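Local coordinates for protein-L-isoaspartate(D-aspartate) O-methyltransferase (Sulfolobus tokodaii, PDB 1VBF), which probably methylates L-isoaspartyl residues of damaged proteins with S-adenosyl-L-methionine, a step toward their repair or degradation, at residues Phe193-Gly198 and Asp204-Ile209; Ile165-Val170 and Tyr200-Asp205. All blocks are in the same frame, centred on the assembly; numbering follows the deposited sequence.

Interaction 1: Phe193-Gly198 and Asp204-Ile209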
loop_
_atom_site.group_PDB
_atom_site.type_symbol
_atom_site.label_atom_id
_atom_site.label_comp_id
_atom_site.label_asym_id
_atom_site.label_seq_id
_atom_site.Cartn_x
_atom_site.Cartn_y
_atom_site.Cartn_z
ATOM N N PHE B 193 -10.959 17.928 -5.933
ATOM C CA PHE B 193 -10.480 19.268 -6.214
ATOM C C PHE B 193 -9.034 19.409 -5.803
ATOM O O PHE B 193 -8.532 18.599 -5.035
ATOM C CB PHE B 193 -11.295 20.311 -5.451
ATOM C CG PHE B 193 -12.660 20.546 -6.008
ATOM C CD1 PHE B 193 -13.664 19.605 -5.840
ATOM C CD2 PHE B 193 -12.954 21.722 -6.696
ATOM C CE1 PHE B 193 -14.944 19.829 -6.339
ATOM C CE2 PHE B 193 -14.243 21.953 -7.207
ATOM C CZ PHE B 193 -15.232 21.003 -7.026
ATOM N N GLY B 194 -8.381 20.444 -6.330
ATOM C CA GLY B 194 -7.004 20.746 -5.991
ATOM C C GLY B 194 -7.064 21.435 -4.640
ATOM O O GLY B 194 -8.128 21.897 -4.211
ATOM N N ARG B 195 -5.932 21.507 -3.958
ATOM C CA ARG B 195 -5.884 22.105 -2.640
ATOM C C ARG B 195 -5.882 23.617 -2.638
ATOM O O ARG B 195 -5.203 24.246 -3.451
ATOM C CB ARG B 195 -4.644 21.612 -1.914
ATOM C CG ARG B 195 -4.728 20.181 -1.469
ATOM C CD ARG B 195 -3.499 19.824 -0.702
ATOM N NE ARG B 195 -3.753 18.695 0.178
ATOM C CZ ARG B 195 -2.909 18.291 1.117
ATOM N NH1 ARG B 195 -1.760 18.925 1.287
ATOM N NH2 ARG B 195 -3.225 17.261 1.890
ATOM N N ILE B 196 -6.637 24.197 -1.709
ATOM C CA ILE B 196 -6.700 25.641 -1.561
ATOM C C ILE B 196 -5.442 26.066 -0.817
ATOM O O ILE B 196 -4.948 25.341 0.039
ATOM C CB ILE B 196 -7.910 26.038 -0.756
ATOM C CG1 ILE B 196 -8.156 27.545 -0.857
ATOM C CG2 ILE B 196 -7.706 25.626 0.652
ATOM C CD1 ILE B 196 -9.507 27.988 -0.298
ATOM N N GLY B 197 -4.906 27.228 -1.151
ATOM C CA GLY B 197 -3.702 27.686 -0.493
ATOM C C GLY B 197 -4.004 28.856 0.409
ATOM O O GLY B 197 -5.056 29.469 0.283
ATOM N N GLY B 198 -3.110 29.166 1.337
ATOM C CA GLY B 198 -3.384 30.291 2.200
ATOM C C GLY B 198 -3.310 29.969 3.673
ATOM O O GLY B 198 -3.120 28.819 4.065
ATOM N N ASP B 204 0.826 20.556 5.467
ATOM C CA ASP B 204 1.633 19.374 5.157
ATOM C C ASP B 204 1.149 18.734 3.850
ATOM O O ASP B 204 0.060 19.042 3.380
ATOM C CB ASP B 204 1.622 18.369 6.328
ATOM C CG ASP B 204 0.228 18.004 6.800
ATOM O OD1 ASP B 204 -0.700 18.818 6.625
ATOM O OD2 ASP B 204 0.058 16.906 7.380
ATOM N N ASP B 205 1.965 17.875 3.250
ATOM C CA ASP B 205 1.610 17.247 1.988
ATOM C C ASP B 205 0.658 16.073 2.113
ATOM O O ASP B 205 0.369 15.593 3.209
ATOM C CB ASP B 205 2.869 16.798 1.252
ATOM C CG ASP B 205 2.564 16.241 -0.137
ATOM O OD1 ASP B 205 2.788 15.019 -0.358
ATOM O OD2 ASP B 205 2.090 17.023 -1.005
ATOM N N TYR B 206 0.167 15.615 0.971
ATOM C CA TYR B 206 -0.768 14.509 0.921
ATOM C C TYR B 206 -0.280 13.310 1.704
ATOM O O TYR B 206 0.859 12.869 1.527
ATOM C CB TYR B 206 -1.023 14.088 -0.519
ATOM C CG TYR B 206 -1.840 15.069 -1.307
ATOM C CD1 TYR B 206 -1.232 16.010 -2.134
ATOM C CD2 TYR B 206 -3.233 15.031 -1.261
ATOM C CE1 TYR B 206 -1.985 16.885 -2.904
ATOM C CE2 TYR B 206 -4.001 15.906 -2.027
ATOM C CZ TYR B 206 -3.365 16.832 -2.848
ATOM O OH TYR B 206 -4.116 17.700 -3.605
ATOM N N ASP B 207 -1.163 12.758 2.535
ATOM C CA ASP B 207 -0.800 11.623 3.366
ATOM C C ASP B 207 -1.411 10.271 3.000
ATOM O O ASP B 207 -2.055 9.635 3.830
ATOM C CB ASP B 207 -1.131 11.938 4.826
ATOM C CG ASP B 207 -0.534 10.923 5.789
ATOM O OD1 ASP B 207 0.695 10.680 5.703
ATOM O OD2 ASP B 207 -1.287 10.366 6.627
ATOM N N ASP B 208 -1.236 9.835 1.759
ATOM C CA ASP B 208 -1.739 8.530 1.358
ATOM C C ASP B 208 -0.456 7.769 1.084
ATOM O O ASP B 208 0.572 8.376 0.753
ATOM C CB ASP B 208 -2.656 8.605 0.127
ATOM C CG ASP B 208 -2.090 9.456 -0.989
ATOM O OD1 ASP B 208 -2.161 10.699 -0.899
ATOM O OD2 ASP B 208 -1.575 8.883 -1.962
ATOM N N ILE B 209 -0.516 6.459 1.290
ATOM C CA ILE B 209 0.631 5.588 1.132
ATOM C C ILE B 209 1.338 5.724 -0.216
ATOM O O ILE B 209 2.540 5.461 -0.316
ATOM C CB ILE B 209 0.226 4.094 1.415
ATOM C CG1 ILE B 209 1.425 3.365 2.005
ATOM C CG2 ILE B 209 -0.285 3.402 0.156
ATOM C CD1 ILE B 209 1.237 1.900 2.145
HETATM O O HOH W 1 -6.408 17.178 -4.088
HETATM O O HOH W 2 -3.774 20.705 -5.235
#

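Interaction 2: Ile165-Val170 and Tyr200-Asp205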
loop_
_atom_site.group_PDB
_atom_site.type_symbol
_atom_site.label_atom_id
_atom_site.label_comp_id
_atom_site.label_asym_id
_atom_site.label_seq_id
_atom_site.Cartn_x
_atom_site.Cartn_y
_atom_site.Cartn_z
ATOM N N ILE B 165 -14.440 19.686 1.298
ATOM C CA ILE B 165 -13.596 19.575 2.478
ATOM C C ILE B 165 -12.866 18.237 2.499
ATOM O O ILE B 165 -13.469 17.177 2.329
ATOM C CB ILE B 165 -14.403 19.681 3.798
ATOM C CG1 ILE B 165 -15.086 21.044 3.893
ATOM C CG2 ILE B 165 -13.463 19.468 5.001
ATOM C CD1 ILE B 165 -15.894 21.182 5.140
ATOM N N GLY B 166 -11.563 18.282 2.710
ATOM C CA GLY B 166 -10.829 17.045 2.775
ATOM C C GLY B 166 -9.355 17.137 2.499
ATOM O O GLY B 166 -8.909 17.919 1.665
ATOM N N VAL B 167 -8.591 16.365 3.261
ATOM C CA VAL B 167 -7.153 16.260 3.046
ATOM C C VAL B 167 -7.205 14.996 2.174
ATOM O O VAL B 167 -8.249 14.341 2.109
ATOM C CB VAL B 167 -6.411 16.023 4.386
ATOM C CG1 VAL B 167 -6.442 17.279 5.206
ATOM C CG2 VAL B 167 -7.073 14.919 5.177
ATOM N N GLY B 168 -6.154 14.642 1.466
ATOM C CA GLY B 168 -6.285 13.439 0.657
ATOM C C GLY B 168 -6.835 13.787 -0.707
ATOM O O GLY B 168 -7.622 14.716 -0.842
ATOM N N ARG B 169 -6.427 13.016 -1.707
ATOM C CA ARG B 169 -6.779 13.242 -3.096
ATOM C C ARG B 169 -8.231 13.051 -3.532
ATOM O O ARG B 169 -8.541 13.176 -4.713
ATOM C CB ARG B 169 -5.830 12.424 -3.972
ATOM C CG ARG B 169 -4.727 11.774 -3.148
ATOM C CD ARG B 169 -3.317 12.097 -3.597
ATOM N NE ARG B 169 -2.925 11.327 -4.777
ATOM C CZ ARG B 169 -2.877 9.993 -4.852
ATOM N NH1 ARG B 169 -3.197 9.236 -3.809
ATOM N NH2 ARG B 169 -2.513 9.410 -5.987
ATOM N N VAL B 170 -9.123 12.752 -2.600
ATOM C CA VAL B 170 -10.549 12.626 -2.924
ATOM C C VAL B 170 -11.279 13.236 -1.743
ATOM O O VAL B 170 -11.123 12.767 -0.633
ATOM C CB VAL B 170 -10.997 11.167 -3.078
ATOM C CG1 VAL B 170 -12.510 11.100 -3.258
ATOM C CG2 VAL B 170 -10.344 10.566 -4.277
ATOM N N TYR B 200 -5.343 29.458 6.063
ATOM C CA TYR B 200 -6.102 28.308 6.550
ATOM C C TYR B 200 -6.140 27.183 5.535
ATOM O O TYR B 200 -7.103 26.417 5.468
ATOM C CB TYR B 200 -7.511 28.743 6.947
ATOM C CG TYR B 200 -7.491 29.763 8.065
ATOM C CD1 TYR B 200 -7.253 29.380 9.381
ATOM C CD2 TYR B 200 -7.612 31.126 7.800
ATOM C CE1 TYR B 200 -7.127 30.330 10.407
ATOM C CE2 TYR B 200 -7.487 32.081 8.811
ATOM C CZ TYR B 200 -7.238 31.677 10.112
ATOM O OH TYR B 200 -7.065 32.608 11.113
ATOM N N GLY B 201 -5.057 27.097 4.769
ATOM C CA GLY B 201 -4.886 26.069 3.762
ATOM C C GLY B 201 -4.147 24.867 4.338
ATOM O O GLY B 201 -4.273 24.583 5.517
ATOM N N PHE B 202 -3.359 24.159 3.538
ATOM C CA PHE B 202 -2.689 23.000 4.073
ATOM C C PHE B 202 -1.291 23.304 4.553
ATOM O O PHE B 202 -0.581 24.096 3.942
ATOM C CB PHE B 202 -2.672 21.870 3.040
ATOM C CG PHE B 202 -4.037 21.361 2.686
ATOM C CD1 PHE B 202 -4.849 22.068 1.801
ATOM C CD2 PHE B 202 -4.546 20.221 3.292
ATOM C CE1 PHE B 202 -6.140 21.654 1.532
ATOM C CE2 PHE B 202 -5.840 19.789 3.037
ATOM C CZ PHE B 202 -6.642 20.509 2.152
ATOM N N TYR B 203 -0.914 22.670 5.664
ATOM C CA TYR B 203 0.406 22.835 6.254
ATOM C C TYR B 203 1.345 21.644 6.037
ATOM O O TYR B 203 2.521 21.719 6.380
ATOM C CB TYR B 203 0.292 23.159 7.750
ATOM C CG TYR B 203 -0.037 24.614 7.998
ATOM C CD1 TYR B 203 -1.359 25.057 8.066
ATOM C CD2 TYR B 203 0.975 25.570 8.044
ATOM C CE1 TYR B 203 -1.659 26.425 8.166
ATOM C CE2 TYR B 203 0.685 26.933 8.136
ATOM C CZ TYR B 203 -0.627 27.351 8.192
ATOM O OH TYR B 203 -0.886 28.697 8.225
ATOM N N ASP B 204 0.826 20.556 5.467
ATOM C CA ASP B 204 1.633 19.374 5.157
ATOM C C ASP B 204 1.149 18.734 3.850
ATOM O O ASP B 204 0.060 19.042 3.380
ATOM C CB ASP B 204 1.622 18.369 6.328
ATOM C CG ASP B 204 0.228 18.004 6.800
ATOM O OD1 ASP B 204 -0.700 18.818 6.625
ATOM O OD2 ASP B 204 0.058 16.906 7.380
ATOM N N ASP B 205 1.965 17.875 3.250
ATOM C CA ASP B 205 1.610 17.247 1.988
ATOM C C ASP B 205 0.658 16.073 2.113
ATOM O O ASP B 205 0.369 15.593 3.209
ATOM C CB ASP B 205 2.869 16.798 1.252
ATOM C CG ASP B 205 2.564 16.241 -0.137
ATOM O OD1 ASP B 205 2.788 15.019 -0.358
ATOM O OD2 ASP B 205 2.090 17.023 -1.005
#

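Interaction 1: Phe193-Gly198 and Asp204-Ile209
R195 lies along Y206 for nearly its full length, the two side chains running past each other in opposite directions. From CB, directed at 204-209, CG turns off anti to the carbonyl carbon (chi1 -73°), and from there the chain stays extended to NE, which carries the cation across the tyrosine from its hydroxyl end toward its backbone. CG sits 3.3 Å from Y206 OH, and CD is 3.7 Å from Y206 CZ. NE rests over one face of the ring, toward its rim, 3.6 Å from Y206 CE2. CZ then comes to 4.0 Å from the centroid of the Y206 ring, a cation-pi stack with the two planes at 26°. At the tip NH2 passes beside Y206 CA, while NH1 reaches beyond the ring and donates to D204 O at 2.8 Å. That bond is moderately bent (N-H...O 149°) and lies in the carbonyl plane and close to the guanidinium plane, so it restrains rotation of the group on the ring. Near the backbone end of R195, its N donates to a water at 2.6 Å that has a weak, long link to Y206 OH. With alanine in place of R195, the Y206 face would probably lose its cation and D204 O this donor, leaving the segment before helix 209-223 freer to move. The carboxylates add no salt bridge: D205 OD2 stays 4.9 Å from R195 NH1, and D204 OD2 is taken by V167 N of the second subunit. This surface contact thus holds the linker to helix 209-223 by cation-pi stacking and one backbone carbonyl, with the nearby acidic groups likely to favour the arginine's charge only at a distance.

Interaction 2: Ile165-Val170 and Tyr200-Asp205
The F202 ring meets the 165-170 turn with its edge: V167 CG1 and G166 O both lie near the ring plane, while the R195 guanidinium occupies one face in a cation-pi contact. The turn closes a beta-hairpin between strands 159-165 and 171-177, at the point where the Rossmann-like methyltransferase sheet passes from parallel to antiparallel strands. F202 belongs to the long connection that leaves the last strand, 184-191, for helix 209-223, so the contact ties that connection back to the turn at the end of two inner strands of the sheet. With the CA atoms of V167 and F202 8.1 Å apart, the F202 side chain spans the gap, to a valine methyl and a peptide oxygen. The CB of F202 is directed at the turn, and its CG, anti to the carbonyl carbon (chi1 -64°), directs CE2 and CZ at the hairpin. CE2 takes the valine, 3.4 Å from V167 CG1 and 4.0 Å from V167 CB. The methyl comes in at the rim of the ring, and it gets there because CG1 stands beside the valine's own backbone N. G166 adopts backbone angles (phi 158°, psi 141°) at which a side chain would jam against the preceding carbonyl, so glycine suits this bend. The contact is buried and apolar apart from that peptide oxygen, and it adjoins a subunit interface, where V167 packs on V167 of the second subunit. The oxygen is not left to the ring alone, for T143 OG1 is hydrogen-bonded to G166 O, which sits 3.5 Å from F202 CZ at the ring edge.

Overall arrangement
Both contacts fasten the long connection from strand 184-191 to helix 209-223, and they share D204 and D205. Interaction 1 lies at the surface and works within that connection, through charge, an aromatic face and a carbonyl; interaction 2 is buried and joins the connection to the hairpin turn 165-170 by apolar edge packing. R195 and F202 couple them directly, and a salt bridge between D208 and R169 adds a second tie. Their surroundings are shared with other subunits: R169 also pairs with D208 of the third subunit, and I209 packs on I209 of neighbouring copies, consistent with the trimeric coiled coil of this enzyme.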